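Local coordinates for CRISPR-associated protein CasA/Cse1 (Thermus thermophilus, PDB 4AN8), which forms part of the Cascade ribonucleoprotein complex of type I-E CRISPR immunity and probably takes part in the selection of foreign DNA, at residues Glu9-Ile14 against Ala152-Ala157; Pro17-Leu22 against Val28-Gly33; Arg431-Ala436 against Glu459-Ala464; Glu467-Thr472 against Gln488-Phe493. One frame throughout, in Å; residues are numbered along the deposited sequence.

Contact 1: Glu9-Ile14 against Ala152-Ala157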
loop_
_atom_site.group_PDB
_atom_site.type_symbol
_atom_site.label_atom_id
_atom_site.label_comp_id
_atom_site.label_asym_id
_atom_site.label_seq_id
_atom_site.Cartn_x
_atom_site.Cartn_y
_atom_site.Cartn_z
ATOM N N GLU A 9 31.956 -2.529 -11.774
ATOM C CA GLU A 9 31.252 -3.120 -10.651
ATOM C C GLU A 9 31.117 -1.996 -9.621
ATOM O O GLU A 9 32.121 -1.515 -9.104
ATOM C CB GLU A 9 32.096 -4.258 -10.089
ATOM C CG GLU A 9 31.360 -5.235 -9.217
ATOM C CD GLU A 9 32.292 -6.272 -8.611
ATOM O OE1 GLU A 9 33.145 -5.883 -7.775
ATOM O OE2 GLU A 9 32.165 -7.473 -8.963
ATOM N N LYS A 10 29.899 -1.542 -9.342
ATOM C CA LYS A 10 29.733 -0.364 -8.485
ATOM C C LYS A 10 28.433 -0.311 -7.657
ATOM O O LYS A 10 27.378 -0.773 -8.095
ATOM C CB LYS A 10 29.885 0.910 -9.313
ATOM C CG LYS A 10 29.813 2.168 -8.483
ATOM C CD LYS A 10 29.762 3.412 -9.361
ATOM C CE LYS A 10 31.095 3.671 -10.057
ATOM N NZ LYS A 10 30.994 4.874 -10.935
ATOM N N PHE A 11 28.550 0.235 -6.443
ATOM C CA PHE A 11 27.423 0.562 -5.578
ATOM C C PHE A 11 26.586 -0.642 -5.116
ATOM O O PHE A 11 25.461 -0.873 -5.563
ATOM C CB PHE A 11 26.547 1.641 -6.205
ATOM C CG PHE A 11 25.683 2.380 -5.200
ATOM C CD1 PHE A 11 26.173 3.504 -4.521
ATOM C CD2 PHE A 11 24.385 1.949 -4.923
ATOM C CE1 PHE A 11 25.372 4.189 -3.575
ATOM C CE2 PHE A 11 23.573 2.636 -3.991
ATOM C CZ PHE A 11 24.073 3.749 -3.319
ATOM N N ASN A 12 27.142 -1.380 -4.177
ATOM C CA ASN A 12 26.475 -2.530 -3.629
ATOM C C ASN A 12 25.371 -2.127 -2.625
ATOM O O ASN A 12 25.603 -1.365 -1.676
ATOM C CB ASN A 12 27.504 -3.451 -2.980
ATOM C CG ASN A 12 26.951 -4.812 -2.707
ATOM O OD1 ASN A 12 26.136 -4.983 -1.799
ATOM N ND2 ASN A 12 27.360 -5.799 -3.503
ATOM N N LEU A 13 24.166 -2.647 -2.838
ATOM C CA LEU A 13 23.042 -2.249 -2.007
ATOM C C LEU A 13 23.098 -2.841 -0.609
ATOM O O LEU A 13 22.320 -2.458 0.270
ATOM C CB LEU A 13 21.724 -2.592 -2.692
ATOM C CG LEU A 13 21.554 -1.915 -4.058
ATOM C CD1 LEU A 13 20.368 -2.529 -4.766
ATOM C CD2 LEU A 13 21.394 -0.404 -3.901
ATOM N N ILE A 14 24.003 -3.781 -0.390
ATOM C CA ILE A 14 24.141 -4.346 0.950
ATOM C C ILE A 14 24.952 -3.431 1.857
ATOM O O ILE A 14 24.709 -3.390 3.058
ATOM C CB ILE A 14 24.810 -5.718 0.938
ATOM C CG1 ILE A 14 23.853 -6.726 0.305
ATOM C CG2 ILE A 14 25.217 -6.116 2.369
ATOM C CD1 ILE A 14 24.500 -7.992 -0.184
ATOM N N ALA A 152 20.224 11.814 -10.950
ATOM C CA ALA A 152 19.968 11.111 -9.698
ATOM C C ALA A 152 21.277 10.654 -9.081
ATOM O O ALA A 152 22.219 10.312 -9.797
ATOM C CB ALA A 152 19.087 9.914 -9.951
ATOM N N THR A 153 21.335 10.636 -7.754
ATOM C CA THR A 153 22.399 9.906 -7.074
ATOM C C THR A 153 22.119 8.421 -7.223
ATOM O O THR A 153 21.006 8.034 -7.546
ATOM C CB THR A 153 22.478 10.208 -5.555
ATOM O OG1 THR A 153 21.235 9.841 -4.939
ATOM C CG2 THR A 153 22.770 11.680 -5.289
ATOM N N TYR A 154 23.120 7.589 -6.977
ATOM C CA TYR A 154 22.917 6.150 -7.013
ATOM C C TYR A 154 21.762 5.741 -6.103
ATOM O O TYR A 154 20.935 4.914 -6.493
ATOM C CB TYR A 154 24.192 5.412 -6.627
ATOM C CG TYR A 154 25.332 5.649 -7.589
ATOM C CD1 TYR A 154 25.096 5.802 -8.949
ATOM C CD2 TYR A 154 26.644 5.739 -7.136
ATOM C CE1 TYR A 154 26.132 6.025 -9.834
ATOM C CE2 TYR A 154 27.684 5.962 -8.011
ATOM C CZ TYR A 154 27.422 6.104 -9.365
ATOM O OH TYR A 154 28.461 6.317 -10.243
ATOM N N ALA A 155 21.694 6.330 -4.906
ATOM C CA ALA A 155 20.661 5.961 -3.940
ATOM C C ALA A 155 19.282 6.263 -4.512
ATOM O O ALA A 155 18.384 5.452 -4.402
ATOM C CB ALA A 155 20.873 6.668 -2.571
ATOM N N GLN A 156 19.117 7.417 -5.151
ATOM C CA GLN A 156 17.816 7.751 -5.718
ATOM C C GLN A 156 17.470 6.864 -6.922
ATOM O O GLN A 156 16.309 6.534 -7.116
ATOM C CB GLN A 156 17.726 9.214 -6.130
ATOM C CG GLN A 156 18.071 10.213 -5.060
ATOM C CD GLN A 156 18.018 11.633 -5.595
ATOM O OE1 GLN A 156 18.798 11.995 -6.463
ATOM N NE2 GLN A 156 17.057 12.428 -5.111
ATOM N N ALA A 157 18.461 6.488 -7.734
ATOM C CA ALA A 157 18.175 5.605 -8.868
ATOM C C ALA A 157 17.800 4.215 -8.371
ATOM O O ALA A 157 16.900 3.582 -8.892
ATOM C CB ALA A 157 19.354 5.531 -9.842
#
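With chi1 at -63°, Tyr154 carries its CG anti to the carbonyl carbon, which sends the ring toward Lys10, while CB, placed by the backbone, bears on Phe11. Phe11 in turn has CG anti to the backbone N (chi1 -159°), and this swings its ring out to meet that methylene. Tyr154 CB sits 3.4 Å from the centroid of the Phe11 ring and close to its normal, a CH-pi contact over one face. The two rings themselves meet obliquely, their centroids 5.3 Å apart, with Tyr154 CD2 coming to 3.5 Å from Phe11 CD1. At the far corner of the Phe11 ring, CZ reaches Ala155, 4.4 Å from its CB. The fold here brings strand 10-12, near the N-terminus, against the first turn of helix 154-167. That turn is closed by a capping box: Thr153, the N-cap, takes the N-H of Gln156 on OG1, while Gln156 OE1 accepts from Thr153 N at 3.2 Å on a lone pair in the carbonyl plane. Lys10 runs across the phenol end of Tyr154 at about a right angle, with its CD 3.3 Å from Tyr154 OH, and its NZ donates to Tyr154 OH at 3.0 Å. The ring of Phe105 also meets Tyr154, the planes at a steep angle. Neither polar group stops at the other, because Asp256 takes both of them: one carboxylate oxygen forms a salt bridge with Lys10 NZ and the other a hydrogen bond with Tyr154 OH.

Contact 2: Pro17-Leu22 against Val28-Gly33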
loop_
_atom_site.group_PDB
_atom_site.type_symbol
_atom_site.label_atom_id
_atom_site.label_comp_id
_atom_site.label_asym_id
_atom_site.label_seq_id
_atom_site.Cartn_x
_atom_site.Cartn_y
_atom_site.Cartn_z
ATOM N N PRO A 17 24.919 3.475 1.590
ATOM C CA PRO A 17 23.746 4.144 2.161
ATOM C C PRO A 17 22.714 4.486 1.096
ATOM O O PRO A 17 23.021 5.253 0.210
ATOM C CB PRO A 17 24.332 5.426 2.780
ATOM C CG PRO A 17 25.714 5.599 2.157
ATOM C CD PRO A 17 26.178 4.229 1.770
ATOM N N TRP A 18 21.516 3.922 1.165
ATOM C CA TRP A 18 20.479 4.257 0.185
ATOM C C TRP A 18 19.080 4.127 0.767
ATOM O O TRP A 18 18.122 4.611 0.178
ATOM C CB TRP A 18 20.616 3.401 -1.092
ATOM C CG TRP A 18 20.366 1.949 -0.893
ATOM C CD1 TRP A 18 21.181 1.057 -0.267
ATOM C CD2 TRP A 18 19.221 1.209 -1.345
ATOM N NE1 TRP A 18 20.602 -0.195 -0.276
ATOM C CE2 TRP A 18 19.401 -0.125 -0.939
ATOM C CE3 TRP A 18 18.053 1.552 -2.050
ATOM C CZ2 TRP A 18 18.465 -1.118 -1.217
ATOM C CZ3 TRP A 18 17.126 0.568 -2.325
ATOM C CH2 TRP A 18 17.331 -0.749 -1.908
ATOM N N ILE A 19 18.972 3.475 1.925
ATOM C CA ILE A 19 17.694 3.265 2.603
ATOM C C ILE A 19 17.511 4.344 3.680
ATOM O O ILE A 19 18.251 4.382 4.673
ATOM C CB ILE A 19 17.638 1.861 3.260
ATOM C CG1 ILE A 19 17.889 0.758 2.226
ATOM C CG2 ILE A 19 16.308 1.627 3.976
ATOM C CD1 ILE A 19 18.027 -0.616 2.836
ATOM N N PRO A 20 16.534 5.243 3.484
ATOM C CA PRO A 20 16.347 6.326 4.454
ATOM C C PRO A 20 15.616 5.859 5.711
ATOM O O PRO A 20 14.435 5.497 5.623
ATOM C CB PRO A 20 15.480 7.341 3.695
ATOM C CG PRO A 20 15.047 6.646 2.414
ATOM C CD PRO A 20 15.473 5.216 2.473
ATOM N N VAL A 21 16.293 5.882 6.859
ATOM C CA VAL A 21 15.659 5.487 8.115
ATOM C C VAL A 21 15.762 6.589 9.178
ATOM O O VAL A 21 16.738 7.332 9.223
ATOM C CB VAL A 21 16.301 4.177 8.688
ATOM C CG1 VAL A 21 15.969 2.960 7.823
ATOM C CG2 VAL A 21 17.808 4.346 8.800
ATOM N N LEU A 22 14.767 6.679 10.046
ATOM C CA LEU A 22 14.799 7.649 11.127
ATOM C C LEU A 22 15.622 7.094 12.287
ATOM O O LEU A 22 15.371 5.987 12.782
ATOM C CB LEU A 22 13.376 7.975 11.570
ATOM C CG LEU A 22 13.060 9.273 12.309
ATOM C CD1 LEU A 22 13.564 10.485 11.558
ATOM C CD2 LEU A 22 11.552 9.361 12.514
ATOM N N VAL A 28 18.920 9.197 8.257
ATOM C CA VAL A 28 20.216 8.772 7.748
ATOM C C VAL A 28 19.961 7.701 6.697
ATOM O O VAL A 28 18.844 7.238 6.555
ATOM C CB VAL A 28 21.142 8.221 8.857
ATOM C CG1 VAL A 28 21.526 9.320 9.801
ATOM C CG2 VAL A 28 20.450 7.124 9.631
ATOM N N GLU A 29 20.985 7.327 5.949
ATOM C CA GLU A 29 20.812 6.289 4.950
ATOM C C GLU A 29 21.763 5.141 5.229
ATOM O O GLU A 29 22.940 5.346 5.558
ATOM C CB GLU A 29 20.935 6.847 3.520
ATOM C CG GLU A 29 19.795 7.816 3.168
ATOM C CD GLU A 29 19.793 8.283 1.707
ATOM O OE1 GLU A 29 20.634 7.813 0.919
ATOM O OE2 GLU A 29 18.944 9.124 1.341
ATOM N N VAL A 30 21.217 3.934 5.132
ATOM C CA VAL A 30 21.932 2.718 5.421
ATOM C C VAL A 30 21.752 1.724 4.266
ATOM O O VAL A 30 20.909 1.927 3.368
ATOM C CB VAL A 30 21.390 2.088 6.729
ATOM C CG1 VAL A 30 21.533 3.092 7.891
ATOM C CG2 VAL A 30 19.930 1.635 6.558
ATOM N N GLY A 31 22.561 0.673 4.280
ATOM C CA GLY A 31 22.447 -0.390 3.307
ATOM C C GLY A 31 21.620 -1.501 3.914
ATOM O O GLY A 31 21.200 -1.406 5.079
ATOM N N ILE A 32 21.375 -2.548 3.133
ATOM C CA ILE A 32 20.533 -3.650 3.567
ATOM C C ILE A 32 21.101 -4.346 4.800
ATOM O O ILE A 32 20.354 -4.692 5.707
ATOM C CB ILE A 32 20.341 -4.660 2.425
ATOM C CG1 ILE A 32 19.470 -4.044 1.319
ATOM C CG2 ILE A 32 19.728 -5.972 2.933
ATOM C CD1 ILE A 32 19.490 -4.834 0.019
ATOM N N GLY A 33 22.421 -4.553 4.846
ATOM C CA GLY A 33 23.026 -5.220 5.984
ATOM C C GLY A 33 22.716 -4.555 7.325
ATOM O O GLY A 33 22.211 -5.188 8.254
#
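Trp18 turns the CZ2 edge of its indole to Ile32, meeting CG1 at 4.0 Å near the ring plane, while its own neighbour Ile19 lays CG1 over one indole face. This is the start of the beta hairpin of strands 19-23 and 26-30, and it opens with a classic beta bulge in which Trp18 and Ile19 both face Val30. Beyond the bulge the pairing is regular: Ile19 with Val30 and Val21 with Val28 are antiparallel hydrogen-bonded pairs, and Pro20 with Glu29 is the non-hydrogen-bonded pair between them. Ile19, Val21, Val28 and Val30 share one face of the sheet, where Val21 CG2 touches Val28 CG2 at 3.9 Å and Val30 CG1 at 4.0 Å; Phe42 and Ile45 pack on the same group. Pro20 and Glu29 lie on the other face. The indole is wedged between helices 50-67 and 154-167, and its NE1 bonds to Leu13 O. Two donors grip Val30 O: Ile19 N, at 2.9 Å, comes in the carbonyl plane, whereas Trp18 N, at 3.0 Å, stands above that plane with its N-H aimed straight at the oxygen, the angle at hydrogen being 180°.

Contact 3: Arg431-Ala436 against Glu459-Ala464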
loop_
_atom_site.group_PDB
_atom_site.type_symbol
_atom_site.label_atom_id
_atom_site.label_comp_id
_atom_site.label_asym_id
_atom_site.label_seq_id
_atom_site.Cartn_x
_atom_site.Cartn_y
_atom_site.Cartn_z
ATOM N N ARG A 431 -19.433 15.373 1.056
ATOM C CA ARG A 431 -18.014 15.595 1.296
ATOM C C ARG A 431 -17.736 15.808 2.777
ATOM O O ARG A 431 -16.804 15.220 3.325
ATOM C CB ARG A 431 -17.503 16.768 0.459
ATOM C CG ARG A 431 -16.036 17.088 0.641
ATOM C CD ARG A 431 -15.558 18.150 -0.356
ATOM N NE ARG A 431 -16.286 19.419 -0.265
ATOM C CZ ARG A 431 -16.071 20.348 0.666
ATOM N NH1 ARG A 431 -15.160 20.156 1.614
ATOM N NH2 ARG A 431 -16.781 21.471 0.661
ATOM N N LEU A 432 -18.550 16.619 3.448
ATOM C CA LEU A 432 -18.267 16.916 4.855
ATOM C C LEU A 432 -18.649 15.788 5.811
ATOM O O LEU A 432 -17.957 15.536 6.791
ATOM C CB LEU A 432 -18.906 18.233 5.296
ATOM C CG LEU A 432 -18.011 19.446 5.066
ATOM C CD1 LEU A 432 -18.116 19.887 3.626
ATOM C CD2 LEU A 432 -18.387 20.585 6.004
ATOM N N TYR A 433 -19.761 15.121 5.539
ATOM C CA TYR A 433 -20.123 13.938 6.307
ATOM C C TYR A 433 -18.921 12.971 6.335
ATOM O O TYR A 433 -18.408 12.632 7.392
ATOM C CB TYR A 433 -21.347 13.283 5.670
ATOM C CG TYR A 433 -21.742 11.951 6.267
ATOM C CD1 TYR A 433 -22.186 11.864 7.580
ATOM C CD2 TYR A 433 -21.689 10.782 5.511
ATOM C CE1 TYR A 433 -22.556 10.654 8.133
ATOM C CE2 TYR A 433 -22.067 9.553 6.064
ATOM C CZ TYR A 433 -22.500 9.501 7.368
ATOM O OH TYR A 433 -22.876 8.306 7.934
ATOM N N TRP A 434 -18.467 12.548 5.159
ATOM C CA TRP A 434 -17.361 11.589 5.065
ATOM C C TRP A 434 -16.043 12.129 5.627
ATOM O O TRP A 434 -15.335 11.434 6.353
ATOM C CB TRP A 434 -17.201 11.102 3.629
ATOM C CG TRP A 434 -18.340 10.231 3.234
ATOM C CD1 TRP A 434 -19.273 10.488 2.281
ATOM C CD2 TRP A 434 -18.692 8.961 3.816
ATOM N NE1 TRP A 434 -20.176 9.453 2.222
ATOM C CE2 TRP A 434 -19.833 8.501 3.148
ATOM C CE3 TRP A 434 -18.132 8.165 4.821
ATOM C CZ2 TRP A 434 -20.450 7.279 3.470
ATOM C CZ3 TRP A 434 -18.739 6.951 5.136
ATOM C CH2 TRP A 434 -19.884 6.519 4.462
ATOM N N HIS A 435 -15.730 13.379 5.322
ATOM C CA HIS A 435 -14.538 13.998 5.888
ATOM C C HIS A 435 -14.564 14.000 7.416
ATOM O O HIS A 435 -13.550 13.736 8.074
ATOM C CB HIS A 435 -14.358 15.422 5.375
ATOM C CG HIS A 435 -13.134 16.090 5.910
ATOM N ND1 HIS A 435 -12.025 16.340 5.132
ATOM C CD2 HIS A 435 -12.831 16.529 7.155
ATOM C CE1 HIS A 435 -11.095 16.921 5.872
ATOM N NE2 HIS A 435 -11.559 17.046 7.102
ATOM N N ALA A 436 -15.719 14.299 7.989
ATOM C CA ALA A 436 -15.834 14.277 9.442
ATOM C C ALA A 436 -15.602 12.884 9.982
ATOM O O ALA A 436 -14.973 12.718 11.027
ATOM C CB ALA A 436 -17.189 14.785 9.883
ATOM N N GLU A 459 -22.823 8.625 17.956
ATOM C CA GLU A 459 -22.608 10.026 18.284
ATOM C C GLU A 459 -21.823 10.728 17.176
ATOM O O GLU A 459 -22.162 11.847 16.768
ATOM C CB GLU A 459 -21.877 10.167 19.619
ATOM C CG GLU A 459 -22.541 9.428 20.772
ATOM C CD GLU A 459 -24.008 9.789 20.945
ATOM O OE1 GLU A 459 -24.416 10.887 20.505
ATOM O OE2 GLU A 459 -24.759 8.966 21.517
ATOM N N ALA A 460 -20.775 10.073 16.684
ATOM C CA ALA A 460 -19.952 10.680 15.641
ATOM C C ALA A 460 -20.741 10.811 14.346
ATOM O O ALA A 460 -20.623 11.806 13.649
ATOM C CB ALA A 460 -18.670 9.882 15.426
ATOM N N LEU A 461 -21.554 9.806 14.031
ATOM C CA LEU A 461 -22.427 9.881 12.859
ATOM C C LEU A 461 -23.365 11.093 12.945
ATOM O O LEU A 461 -23.548 11.834 11.974
ATOM C CB LEU A 461 -23.244 8.597 12.700
ATOM C CG LEU A 461 -22.472 7.337 12.305
ATOM C CD1 LEU A 461 -23.398 6.145 12.156
ATOM C CD2 LEU A 461 -21.722 7.578 11.020
ATOM N N ARG A 462 -23.951 11.296 14.121
ATOM C CA ARG A 462 -24.855 12.423 14.336
ATOM C C ARG A 462 -24.128 13.746 14.075
ATOM O O ARG A 462 -24.571 14.569 13.266
ATOM C CB ARG A 462 -25.422 12.371 15.757
ATOM C CG ARG A 462 -26.815 12.951 15.906
ATOM C CD ARG A 462 -27.472 12.502 17.208
ATOM N NE ARG A 462 -28.642 11.651 16.972
ATOM C CZ ARG A 462 -28.808 10.430 17.481
ATOM N NH1 ARG A 462 -27.880 9.900 18.269
ATOM N NH2 ARG A 462 -29.908 9.737 17.209
ATOM N N GLY A 463 -22.989 13.929 14.735
ATOM C CA GLY A 463 -22.220 15.150 14.604
ATOM C C GLY A 463 -21.742 15.366 13.189
ATOM O O GLY A 463 -21.715 16.503 12.696
ATOM N N ALA A 464 -21.347 14.284 12.521
ATOM C CA ALA A 464 -20.896 14.401 11.142
ATOM C C ALA A 464 -22.038 14.911 10.272
ATOM O O ALA A 464 -21.867 15.852 9.499
ATOM C CB ALA A 464 -20.378 13.050 10.623
#
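Tyr433 is the first residue of 431-436 to reach across, and it does so along one edge, through CD1, CE1 and the hydroxyl. Near the base, CD1 lies 3.7 Å from Ala464 CB, which approaches the ring obliquely. Further out, CE1 passes Leu461 O at 4.1 Å, with this oxygen near the ring plane at the edge. At the end of the phenol, OH touches Leu461 CD2 at 3.4 Å. CG is anti to the backbone N (chi1 173°), and the ring therefore reaches past Ala464 to the leucine one turn earlier on the partner helix. The hydroxyl finds its hydrogen bond on a third helix, 372-403, where Ala385 O gives the phenol oxygen a partner; Leu388 and Leu392 of that helix also touch the tyrosine. Behind it, Trp434 of the same helix as Tyr433 takes Tyr433 CD2 over the centre of one indole face. One turn along, Ala436 sets its CB directly against Ala464 CB, 3.7 Å away, and 3.9 Å from Ala464 CA. With the small Ala464 opposite Tyr433 and Ala436, the backbones draw close: Tyr433 CA and Ala464 CA are 4.9 Å apart, and the axes of the two segments approach to 9.1 Å, at 146° between their N-to-C directions. No hydrogen bond links the two segments; they meet by apolar packing. This is the close, small-residue packing of neighbouring antiparallel helices, here 429-446 and 453-476, within the helical bundle that forms the C-terminal domain of Cse1 proteins.

Contact 4: Glu467-Thr472 against Gln488-Phe493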
loop_
_atom_site.group_PDB
_atom_site.type_symbol
_atom_site.label_atom_id
_atom_site.label_comp_id
_atom_site.label_asym_id
_atom_site.label_seq_id
_atom_site.Cartn_x
_atom_site.Cartn_y
_atom_site.Cartn_z
ATOM N N GLU A 467 -23.077 18.574 11.378
ATOM C CA GLU A 467 -22.055 19.487 10.892
ATOM C C GLU A 467 -22.139 19.694 9.380
ATOM O O GLU A 467 -21.897 20.787 8.884
ATOM C CB GLU A 467 -20.670 18.962 11.281
ATOM C CG GLU A 467 -19.524 19.909 10.988
ATOM C CD GLU A 467 -18.226 19.473 11.647
ATOM O OE1 GLU A 467 -17.874 18.276 11.553
ATOM O OE2 GLU A 467 -17.561 20.329 12.271
ATOM N N ALA A 468 -22.477 18.645 8.639
ATOM C CA ALA A 468 -22.478 18.748 7.180
ATOM C C ALA A 468 -23.732 19.449 6.663
ATOM O O ALA A 468 -23.692 20.178 5.672
ATOM C CB ALA A 468 -22.334 17.365 6.538
ATOM N N TRP A 469 -24.853 19.211 7.330
ATOM C CA TRP A 469 -26.090 19.856 6.933
ATOM C C TRP A 469 -26.030 21.360 7.290
ATOM O O TRP A 469 -26.397 22.220 6.474
ATOM C CB TRP A 469 -27.303 19.148 7.554
ATOM C CG TRP A 469 -28.580 19.879 7.312
ATOM C CD1 TRP A 469 -29.354 20.509 8.248
ATOM C CD2 TRP A 469 -29.219 20.091 6.049
ATOM N NE1 TRP A 469 -30.434 21.092 7.643
ATOM C CE2 TRP A 469 -30.377 20.853 6.293
ATOM C CE3 TRP A 469 -28.928 19.708 4.735
ATOM C CZ2 TRP A 469 -31.241 21.241 5.278
ATOM C CZ3 TRP A 469 -29.788 20.103 3.721
ATOM C CH2 TRP A 469 -30.933 20.863 4.003
ATOM N N LYS A 470 -25.525 21.666 8.487
ATOM C CA LYS A 470 -25.273 23.052 8.863
ATOM C C LYS A 470 -24.543 23.795 7.753
ATOM O O LYS A 470 -24.913 24.910 7.394
ATOM C CB LYS A 470 -24.476 23.144 10.166
ATOM C CG LYS A 470 -24.110 24.569 10.562
ATOM C CD LYS A 470 -23.395 24.603 11.908
ATOM C CE LYS A 470 -22.710 25.943 12.165
ATOM N NZ LYS A 470 -23.672 27.069 12.333
ATOM N N ALA A 471 -23.518 23.163 7.190
ATOM C CA ALA A 471 -22.716 23.803 6.154
ATOM C C ALA A 471 -23.489 23.969 4.858
ATOM O O ALA A 471 -23.234 24.887 4.082
ATOM C CB ALA A 471 -21.423 23.019 5.917
ATOM N N THR A 472 -24.434 23.070 4.617
ATOM C CA THR A 472 -25.260 23.131 3.405
ATOM C C THR A 472 -26.352 24.201 3.557
ATOM O O THR A 472 -26.684 24.881 2.595
ATOM C CB THR A 472 -25.906 21.758 3.104
ATOM O OG1 THR A 472 -24.876 20.765 3.008
ATOM C CG2 THR A 472 -26.687 21.792 1.808
ATOM N N GLN A 488 -37.551 22.045 2.158
ATOM C CA GLN A 488 -37.769 20.612 1.960
ATOM C C GLN A 488 -36.644 19.796 2.587
ATOM O O GLN A 488 -36.893 18.817 3.293
ATOM C CB GLN A 488 -37.884 20.272 0.474
ATOM C CG GLN A 488 -39.122 20.822 -0.207
ATOM C CD GLN A 488 -39.152 20.501 -1.692
ATOM O OE1 GLN A 488 -39.724 21.249 -2.490
ATOM N NE2 GLN A 488 -38.530 19.384 -2.071
ATOM N N GLY A 489 -35.407 20.218 2.330
ATOM C CA GLY A 489 -34.235 19.512 2.813
ATOM C C GLY A 489 -34.147 19.429 4.320
ATOM O O GLY A 489 -33.831 18.363 4.867
ATOM N N GLU A 490 -34.418 20.546 4.997
ATOM C CA GLU A 490 -34.431 20.571 6.461
ATOM C C GLU A 490 -35.410 19.530 7.022
ATOM O O GLU A 490 -35.129 18.878 8.039
ATOM C CB GLU A 490 -34.773 21.974 6.982
ATOM C CG GLU A 490 -34.754 22.130 8.506
ATOM C CD GLU A 490 -33.345 22.168 9.093
ATOM O OE1 GLU A 490 -32.506 22.973 8.645
ATOM O OE2 GLU A 490 -33.071 21.395 10.027
ATOM N N GLN A 491 -36.556 19.370 6.361
ATOM C CA GLN A 491 -37.551 18.395 6.811
ATOM C C GLN A 491 -37.043 16.969 6.610
ATOM O O GLN A 491 -37.113 16.148 7.523
ATOM C CB GLN A 491 -38.887 18.601 6.097
ATOM C CG GLN A 491 -39.621 19.850 6.558
ATOM C CD GLN A 491 -40.969 20.045 5.877
ATOM O OE1 GLN A 491 -41.450 19.173 5.147
ATOM N NE2 GLN A 491 -41.585 21.200 6.114
ATOM N N GLU A 492 -36.519 16.693 5.415
ATOM C CA GLU A 492 -35.952 15.381 5.079
ATOM C C GLU A 492 -34.775 15.059 5.993
ATOM O O GLU A 492 -34.660 13.949 6.516
ATOM C CB GLU A 492 -35.510 15.352 3.615
ATOM C CG GLU A 492 -35.165 13.976 3.070
ATOM C CD GLU A 492 -35.084 13.961 1.544
ATOM O OE1 GLU A 492 -35.308 15.020 0.909
ATOM O OE2 GLU A 492 -34.798 12.888 0.968
ATOM N N PHE A 493 -33.907 16.043 6.197
ATOM C CA PHE A 493 -32.772 15.841 7.073
ATOM C C PHE A 493 -33.249 15.486 8.465
ATOM O O PHE A 493 -32.578 14.753 9.185
ATOM C CB PHE A 493 -31.874 17.072 7.126
ATOM C CG PHE A 493 -30.730 16.927 8.078
ATOM C CD1 PHE A 493 -29.559 16.294 7.677
ATOM C CD2 PHE A 493 -30.828 17.392 9.378
ATOM C CE1 PHE A 493 -28.507 16.143 8.545
ATOM C CE2 PHE A 493 -29.777 17.241 10.265
ATOM C CZ PHE A 493 -28.606 16.613 9.843
#
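Trp469 begins its reach at CB, which lies over one face of the Phe493 ring, toward the rim, 3.4 Å from CE1. CG comes next, above Phe493 CG at 3.7 Å, and CD1 sits 3.6 Å from Phe493 CD2; the pyrrole ring and the phenyl make an offset stack, centroids 4.2 Å apart and planes 13° from parallel. The two side chains run antiparallel alongside each other, and Phe493 CB ends over the five-membered ring in turn. At NE1 the N-H points to Glu490 OE1, 3.0 Å away and nearly straight at 165°. The oxygen lies in the indole plane, yet the donor meets it from above the carboxylate plane. Glu490 OE1 also forms a salt bridge with Arg473, which would help keep the carboxylate turned to the indole. Along the benzo ring, Trp469 CZ2 passes Glu490 N at 3.3 Å. Trp469 CH2 comes to rest 3.5 Å from Gly489 C, where the glycine has no side chain to stand between ring and backbone. Helices 453-476 and 483-499 run antiparallel here, their segment axes 11.6 Å apart, and Leu395 of helix 372-403 packs against both Trp469 and Phe493.

The contacts fall into two well-separated neighbourhoods; contacts 1 and 4 lie on opposite sides of the chain's centre, their own centres about 57 Å apart. Contacts 1 and 2, centred 12 Å apart, share the N-terminal region: Leu13 O receives both Trp18 NE1 and Ile32 N, and Ala155 packs on Trp18. Contact 2 is buried and joined by five backbone hydrogen bonds along with apolar packing, whereas contact 1 is only partly buried and mixes aromatic packing with a charged cluster. Contacts 3 and 4, 13 Å apart, both use helix 453-476, and Ala468 packs on Leu432 and Tyr433. Both are buried, but contact 3 brings its helices close through alanines, while the wider spacing of contact 4 is filled by stacked rings and a polar bond.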